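PDB 2G7S: transcriptional regulator, TetR family from Agrobacterium tumefaciens, which probably binds operator DNA as a dimer through N-terminal helix-turn-helix domains and regulates transcription in response to a ligand, as TetR-family relatives do. Local coordinates for residues 61-66 / 102-107; 79-84 / 145-150; 83-88 / 137-142. All coordinates share one frame; numbering follows the deposited sequence.

Contact 1 of 3, residues 61-66 / 102-107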
# COMPACT_ATOMS: atom_id res chain seq x y z
N SER A 61 -16.95 -7.56 4.32
CA SER A 61 -17.97 -7.01 5.26
C SER A 61 -17.71 -7.54 6.70
O SER A 61 -17.77 -6.75 7.68
CB SER A 61 -19.36 -7.49 4.78
OG SER A 61 -20.33 -7.05 5.67
N GLN A 62 -17.32 -8.80 6.83
CA GLN A 62 -17.07 -9.38 8.18
C GLN A 62 -15.79 -8.74 8.75
O GLN A 62 -15.70 -8.47 9.98
CB GLN A 62 -16.84 -10.89 8.02
CG GLN A 62 -16.48 -11.65 9.32
CD GLN A 62 -16.25 -13.10 8.94
OE1 GLN A 62 -15.19 -13.49 8.40
NE2 GLN A 62 -17.26 -13.91 9.15
N TYR A 63 -14.78 -8.54 7.90
CA TYR A 63 -13.50 -7.95 8.39
C TYR A 63 -13.80 -6.51 8.91
O TYR A 63 -13.28 -6.09 9.95
CB TYR A 63 -12.51 -7.85 7.19
CG TYR A 63 -11.35 -6.98 7.55
CD1 TYR A 63 -10.27 -7.52 8.29
CD2 TYR A 63 -11.29 -5.63 7.13
CE1 TYR A 63 -9.17 -6.72 8.62
CE2 TYR A 63 -10.14 -4.82 7.42
CZ TYR A 63 -9.12 -5.38 8.19
OH TYR A 63 -7.99 -4.63 8.57
N ARG A 64 -14.61 -5.75 8.18
CA ARG A 64 -14.90 -4.40 8.61
C ARG A 64 -15.68 -4.47 9.93
O ARG A 64 -15.34 -3.75 10.89
CB ARG A 64 -15.68 -3.66 7.57
CG ARG A 64 -14.81 -3.37 6.36
CD ARG A 64 -15.72 -2.74 5.29
NE ARG A 64 -16.19 -1.44 5.78
CZ ARG A 64 -17.32 -0.84 5.37
NH1 ARG A 64 -18.12 -1.39 4.44
NH2 ARG A 64 -17.66 0.33 5.92
N GLN A 65 -16.68 -5.34 10.01
CA GLN A 65 -17.49 -5.44 11.27
C GLN A 65 -16.54 -5.66 12.44
O GLN A 65 -16.63 -4.93 13.49
CB GLN A 65 -18.54 -6.60 11.16
CG GLN A 65 -19.78 -6.32 10.34
CD GLN A 65 -20.74 -7.51 10.35
OE1 GLN A 65 -20.32 -8.68 10.16
NE2 GLN A 65 -22.02 -7.23 10.54
N GLU A 66 -15.57 -6.56 12.29
CA GLU A 66 -14.63 -6.85 13.34
C GLU A 66 -13.72 -5.65 13.57
O GLU A 66 -13.34 -5.36 14.72
CB GLU A 66 -13.79 -8.07 12.95
CG GLU A 66 -14.61 -9.35 12.99
CD GLU A 66 -13.79 -10.51 12.40
OE1 GLU A 66 -12.53 -10.45 12.30
OE2 GLU A 66 -14.41 -11.50 12.03
N PRO A 102 -0.86 -10.03 9.14
CA PRO A 102 0.01 -8.88 9.34
C PRO A 102 -0.26 -7.74 8.34
O PRO A 102 0.60 -6.89 8.16
CB PRO A 102 1.42 -9.45 9.10
CG PRO A 102 1.15 -10.45 7.95
CD PRO A 102 -0.17 -11.11 8.37
N PHE A 103 -1.43 -7.72 7.72
CA PHE A 103 -1.75 -6.65 6.76
C PHE A 103 -3.26 -6.47 6.82
O PHE A 103 -3.99 -7.47 6.99
CB PHE A 103 -1.30 -7.02 5.34
CG PHE A 103 -0.79 -5.83 4.51
CD1 PHE A 103 0.55 -5.59 4.35
CD2 PHE A 103 -1.68 -5.00 3.86
CE1 PHE A 103 1.04 -4.55 3.58
CE2 PHE A 103 -1.20 -3.97 3.06
CZ PHE A 103 0.12 -3.73 2.94
N CYS A 104 -3.73 -5.26 6.63
CA CYS A 104 -5.17 -4.98 6.57
C CYS A 104 -5.72 -5.51 5.21
O CYS A 104 -5.19 -5.18 4.15
CB CYS A 104 -5.33 -3.48 6.69
SG CYS A 104 -7.08 -2.97 6.32
N VAL A 105 -6.79 -6.31 5.26
CA VAL A 105 -7.42 -6.82 4.04
C VAL A 105 -7.80 -5.68 3.12
O VAL A 105 -7.64 -5.79 1.89
CB VAL A 105 -8.74 -7.55 4.51
CG1 VAL A 105 -9.67 -7.83 3.31
CG2 VAL A 105 -8.44 -8.83 5.30
N CYS A 106 -8.34 -4.60 3.70
CA CYS A 106 -8.86 -3.53 2.85
C CYS A 106 -7.70 -2.70 2.28
O CYS A 106 -7.75 -2.28 1.13
CB CYS A 106 -9.82 -2.63 3.58
SG CYS A 106 -11.38 -3.53 3.87
N ALA A 107 -6.64 -2.47 3.07
CA ALA A 107 -5.53 -1.73 2.52
C ALA A 107 -4.92 -2.51 1.34
O ALA A 107 -4.45 -1.93 0.34
CB ALA A 107 -4.48 -1.45 3.63
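The ring of Tyr63 has Val105 lying over one of its faces and two cysteine sulfurs set obliquely to it. Val105 CB sits 3.9 Å from the centroid of the Tyr63 ring and only 5° off its normal, a CH-pi contact almost directly above the centre. The methyl Val105 CG2 lies over the same face toward one side, 3.7 Å from Tyr63 CD1, as the two side chains run past each other in opposite directions. With CG anti to the backbone N (chi1 167°), Tyr63 stretches the ring out from helix 52-77 to the first turn of helix 105-110. In TetR-type regulators a long helix like 52-77 joins the DNA-binding head to the ligand-binding core, and here Arg18 of helix 6-24 meets both Tyr63 and Val105, while it also forms a salt bridge with Glu66 and a hydrogen bond with Gln62. Cys106 SG lies 4.9 Å from the centroid of the Tyr63 ring, nearest to CD2, and the aliphatic Arg64 CG packs on this sulfur from the next position of the helix. Cys104, the N-cap of helix 105-110, has its SG 4.8 Å from the same Tyr63 centroid and accepting from Ala107 N at 3.3 Å; this sulfur crowds the Tyr63 hydroxyl in the model, so both the ring contact and the capping bond are doubtful in detail.

Contact 2 of 3, residues 79-84 / 145-150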
# COMPACT_ATOMS: atom_id res chain seq x y z
N SER A 79 -9.89 6.35 28.12
CA SER A 79 -10.46 7.71 28.20
C SER A 79 -9.79 8.77 27.33
O SER A 79 -10.47 9.64 26.74
CB SER A 79 -10.56 8.17 29.65
OG SER A 79 -9.27 8.18 30.23
N ASP A 80 -8.45 8.70 27.20
CA ASP A 80 -7.72 9.76 26.58
C ASP A 80 -7.60 9.51 25.06
O ASP A 80 -7.11 8.47 24.64
CB ASP A 80 -6.36 9.75 27.27
CG ASP A 80 -5.37 10.78 26.76
OD1 ASP A 80 -5.44 11.25 25.67
OD2 ASP A 80 -4.34 11.01 27.50
N PRO A 81 -8.03 10.46 24.22
CA PRO A 81 -7.92 10.25 22.76
C PRO A 81 -6.52 9.91 22.29
O PRO A 81 -6.34 9.10 21.37
CB PRO A 81 -8.37 11.63 22.18
CG PRO A 81 -9.32 12.19 23.26
CD PRO A 81 -8.65 11.76 24.55
N LEU A 82 -5.51 10.54 22.89
CA LEU A 82 -4.13 10.23 22.45
C LEU A 82 -3.84 8.75 22.74
O LEU A 82 -3.21 8.05 21.94
CB LEU A 82 -3.12 11.12 23.21
CG LEU A 82 -1.63 10.76 23.02
CD1 LEU A 82 -1.29 11.09 21.60
CD2 LEU A 82 -0.78 11.52 24.08
N GLU A 83 -4.30 8.26 23.89
CA GLU A 83 -4.06 6.86 24.24
C GLU A 83 -4.91 5.94 23.39
O GLU A 83 -4.50 4.79 23.16
CB GLU A 83 -4.32 6.66 25.75
CG GLU A 83 -3.30 7.49 26.57
CD GLU A 83 -1.86 7.12 26.32
OE1 GLU A 83 -1.57 5.92 26.10
OE2 GLU A 83 -1.02 8.04 26.28
N GLN A 84 -6.03 6.40 22.85
CA GLN A 84 -6.77 5.55 21.87
C GLN A 84 -5.94 5.39 20.59
O GLN A 84 -5.84 4.26 20.07
CB GLN A 84 -8.12 6.25 21.52
CG GLN A 84 -9.08 6.24 22.77
CD GLN A 84 -10.30 7.14 22.57
OE1 GLN A 84 -10.43 7.85 21.56
NE2 GLN A 84 -11.19 7.10 23.53
N GLN A 145 -10.50 18.20 24.27
CA GLN A 145 -10.00 17.93 25.62
C GLN A 145 -8.62 18.53 25.93
O GLN A 145 -8.08 18.32 27.08
CB GLN A 145 -9.92 16.43 25.88
CG GLN A 145 -11.30 15.77 25.84
CD GLN A 145 -11.26 14.29 25.93
OE1 GLN A 145 -10.32 13.75 26.48
NE2 GLN A 145 -12.20 13.61 25.29
N GLY A 146 -8.08 19.31 25.01
CA GLY A 146 -6.73 19.92 25.17
C GLY A 146 -5.60 18.87 25.29
O GLY A 146 -4.52 19.18 25.89
N ARG A 147 -5.81 17.67 24.72
CA ARG A 147 -4.81 16.57 24.78
C ARG A 147 -3.86 16.47 23.58
O ARG A 147 -2.87 15.68 23.66
CB ARG A 147 -5.47 15.19 24.96
CG ARG A 147 -6.28 14.99 26.28
CD ARG A 147 -5.35 14.83 27.52
NE ARG A 147 -5.96 13.98 28.55
CZ ARG A 147 -5.26 13.45 29.55
NH1 ARG A 147 -3.96 13.69 29.63
NH2 ARG A 147 -5.85 12.68 30.47
N LEU A 148 -4.20 17.18 22.48
CA LEU A 148 -3.45 17.13 21.20
C LEU A 148 -3.34 18.46 20.65
O LEU A 148 -4.22 19.33 20.92
CB LEU A 148 -4.27 16.34 20.07
CG LEU A 148 -4.67 14.94 20.43
CD1 LEU A 148 -5.39 14.11 19.40
CD2 LEU A 148 -3.38 14.17 20.82
N VAL A 149 -2.32 18.65 19.79
CA VAL A 149 -2.11 19.91 19.07
C VAL A 149 -1.92 19.58 17.59
O VAL A 149 -1.06 18.75 17.25
CB VAL A 149 -0.87 20.67 19.64
CG1 VAL A 149 -0.38 21.77 18.71
CG2 VAL A 149 -1.20 21.22 21.02
N LEU A 150 -2.70 20.21 16.71
CA LEU A 150 -2.67 19.87 15.27
C LEU A 150 -2.42 21.07 14.42
O LEU A 150 -2.90 22.20 14.71
CB LEU A 150 -4.02 19.27 14.80
CG LEU A 150 -4.47 18.00 15.51
CD1 LEU A 150 -5.84 17.62 14.94
CD2 LEU A 150 -3.48 16.91 15.35
O HOH W 1 -12.32 10.40 24.18
O HOH W 2 -8.65 11.00 30.17
O HOH W 3 -11.43 11.66 27.96
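Ser79 O accepts from two waters, and each of them leads across to the side-chain amide of Gln145. One water donates to Ser79 O and also to Gln145 OE1, the latter at 2.8 Å; the other accepts from Gln145 NE2 in a weak bond. The amide is carried there by a chain extended beyond CG, and it lies against the Pro81 ring, with Gln145 OE1 3.2 Å from Pro81 CD. A third water ties Ser79 OG to Arg147 NH2, lying 2.9 Å from the Ser79 hydroxyl oxygen.

Asp80 splits its carboxylate between two tasks. OD1 caps the start of helix 81-98 as its N-cap, accepting from Leu82 N at 2.9 Å on the anti side and well out of the carboxylate plane. OD2 stands over the middle of the Arg147 guanidinium, 3.3 Å from Arg147 CZ, with the two planes 21° apart. This salt bridge is therefore a stack of opposite charges, since none of the N-H groups points at the oxygen. Bends at chi2 (-74°) and chi3 bring the guanidinium face onto the Asp80 carboxylate; the arginine has two conformers in the model, and the stack and the water bridge belong to one of them.

The opposing segment begins with the turn that closes helix 118-144 in a Schellman motif, where Gly146 takes a positive phi of 62°, and continues as a loop toward helix 154-173, within the TetR C-terminal domain. Further along the segments the contact turns apolar: Leu82 CD1 meets Leu148 CD2 at 3.8 Å, and the same methyl of Leu148 lies 3.9 Å from Leu82 CB. Leu189 and Ile192 of helix 180-192 border this leucine pair, Leu189 touching Leu82 and Ile192 touching Leu148.

Contact 3 of 3, residues 83-88 / 137-142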
# COMPACT_ATOMS: atom_id res chain seq x y z
N GLU A 83 -4.30 8.26 23.89
CA GLU A 83 -4.06 6.86 24.24
C GLU A 83 -4.91 5.94 23.39
O GLU A 83 -4.50 4.79 23.16
CB GLU A 83 -4.32 6.66 25.75
CG GLU A 83 -3.30 7.49 26.57
CD GLU A 83 -1.86 7.12 26.32
OE1 GLU A 83 -1.57 5.92 26.10
OE2 GLU A 83 -1.02 8.04 26.28
N GLN A 84 -6.03 6.40 22.85
CA GLN A 84 -6.77 5.55 21.87
C GLN A 84 -5.94 5.39 20.59
O GLN A 84 -5.84 4.26 20.07
CB GLN A 84 -8.12 6.25 21.52
CG GLN A 84 -9.08 6.24 22.77
CD GLN A 84 -10.30 7.14 22.57
OE1 GLN A 84 -10.43 7.85 21.56
NE2 GLN A 84 -11.19 7.10 23.53
N LEU A 85 -5.32 6.49 20.11
CA LEU A 85 -4.47 6.34 18.91
C LEU A 85 -3.26 5.44 19.25
O LEU A 85 -2.87 4.61 18.38
CB LEU A 85 -3.98 7.68 18.41
CG LEU A 85 -5.10 8.65 18.06
CD1 LEU A 85 -4.46 10.02 17.77
CD2 LEU A 85 -5.82 8.12 16.81
N ARG A 86 -2.69 5.60 20.43
CA ARG A 86 -1.51 4.79 20.74
C ARG A 86 -1.92 3.30 20.81
O ARG A 86 -1.16 2.38 20.38
CB ARG A 86 -0.95 5.18 22.13
CG ARG A 86 0.48 4.59 22.40
CD ARG A 86 0.95 4.78 23.88
NE ARG A 86 0.71 6.16 24.30
CZ ARG A 86 1.47 7.18 23.96
NH1 ARG A 86 2.59 6.95 23.24
NH2 ARG A 86 1.15 8.45 24.32
N ALA A 87 -3.11 3.02 21.36
CA ALA A 87 -3.55 1.62 21.45
C ALA A 87 -3.86 1.04 20.08
O ALA A 87 -3.65 -0.16 19.84
CB ALA A 87 -4.81 1.50 22.36
N TYR A 88 -4.35 1.87 19.17
CA TYR A 88 -4.59 1.41 17.77
C TYR A 88 -3.26 1.03 17.10
O TYR A 88 -3.17 -0.04 16.44
CB TYR A 88 -5.35 2.55 17.05
CG TYR A 88 -5.45 2.36 15.57
CD1 TYR A 88 -6.31 1.46 15.00
CD2 TYR A 88 -4.66 3.10 14.72
CE1 TYR A 88 -6.36 1.30 13.56
CE2 TYR A 88 -4.72 2.95 13.35
CZ TYR A 88 -5.54 2.08 12.78
OH TYR A 88 -5.61 1.96 11.40
N ALA A 137 -12.70 11.65 14.41
CA ALA A 137 -13.41 11.88 15.68
C ALA A 137 -12.46 11.77 16.88
O ALA A 137 -12.60 12.58 17.83
CB ALA A 137 -14.60 10.96 15.80
N VAL A 138 -11.51 10.83 16.89
CA VAL A 138 -10.57 10.72 17.99
C VAL A 138 -9.73 12.00 18.02
O VAL A 138 -9.52 12.60 19.13
CB VAL A 138 -9.62 9.54 17.78
CG1 VAL A 138 -8.50 9.53 18.86
CG2 VAL A 138 -10.46 8.24 17.81
N LEU A 139 -9.22 12.46 16.86
CA LEU A 139 -8.41 13.68 16.87
C LEU A 139 -9.24 14.91 17.38
O LEU A 139 -8.72 15.76 18.11
CB LEU A 139 -7.84 13.92 15.46
CG LEU A 139 -6.77 12.86 15.09
CD1 LEU A 139 -6.58 12.93 13.62
CD2 LEU A 139 -5.44 13.18 15.78
N GLU A 140 -10.49 14.97 16.93
CA GLU A 140 -11.34 16.10 17.35
C GLU A 140 -11.50 16.07 18.86
O GLU A 140 -11.46 17.15 19.51
CB GLU A 140 -12.72 16.01 16.69
CG GLU A 140 -12.67 16.40 15.24
CD GLU A 140 -13.96 16.02 14.49
OE1 GLU A 140 -14.63 15.02 14.86
OE2 GLU A 140 -14.30 16.77 13.51
N ARG A 141 -11.77 14.89 19.45
CA ARG A 141 -11.92 14.80 20.93
C ARG A 141 -10.61 15.20 21.57
O ARG A 141 -10.58 15.81 22.66
CB ARG A 141 -12.29 13.41 21.34
CG ARG A 141 -13.74 13.07 20.87
CD ARG A 141 -14.25 11.79 21.59
NE ARG A 141 -13.38 10.64 21.41
CZ ARG A 141 -13.52 9.77 20.37
NH1 ARG A 141 -14.47 9.93 19.41
NH2 ARG A 141 -12.70 8.72 20.28
N GLY A 142 -9.48 14.82 20.98
CA GLY A 142 -8.22 15.24 21.58
C GLY A 142 -8.06 16.75 21.60
O GLY A 142 -7.55 17.32 22.60
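Gln84 and Arg141 meet at about a right angle, their amide and guanidinium planes 63° apart. Arg141 NH2 donates to Gln84 OE1 at 2.7 Å. The oxygen lies at the guanidinium edge, close to its plane, whereas the donor is tilted moderately from the plane of the amide. A bend at chi3 (-56°) turns the arginine head back over its own helix, where one face rests near Ala137 O and Val138 CA. The other end of the amide is held too, as Gln84 NE2 bonds to Ile78 O.

At the next position of the helix, Leu85 lies alongside Val138 with the two side chains pointing opposite ways, bringing Leu85 CG to 3.6 Å from Val138 CG1. Helices 81-98 and 118-144 pack here within the all-helical TetR C-terminal domain, the local axes 10.4 Å apart and inclined at 146°, closer to antiparallel than to perpendicular. Val138 also borders the polar pair, its CG1 3.7 Å from Gln84 OE1. Leu139 crosses Leu85 nearly at right angles, and there methyl meets methyl, Leu85 CD1 standing 3.9 Å from Leu139 CD2. Leu189 of helix 180-192 adds to the packing on Leu85, and Ile192 to that on Leu139.

In the fold
The centre of contact 1 is about 4 Å from that of the chain; those of contacts 2 and 3 are about 23 and 17 Å away. Contacts 1 and 3 are both buried, yet the first rests on an aromatic ring with sulfur and valine, the other on aliphatic packing edged by one direct polar bond. Contact 2, partly buried, relies on waters and a stacked charge pair beside one leucine pair. Contacts 2 and 3 touch, with centres 6 Å apart, and share helix 81-98: Pro81 packs on Val138 and Gly142, and Arg147 N probably bonds to Gly142 O. Contact 1 instead joins helices 52-77 and 105-110, which have helix 81-98 between them in the chain.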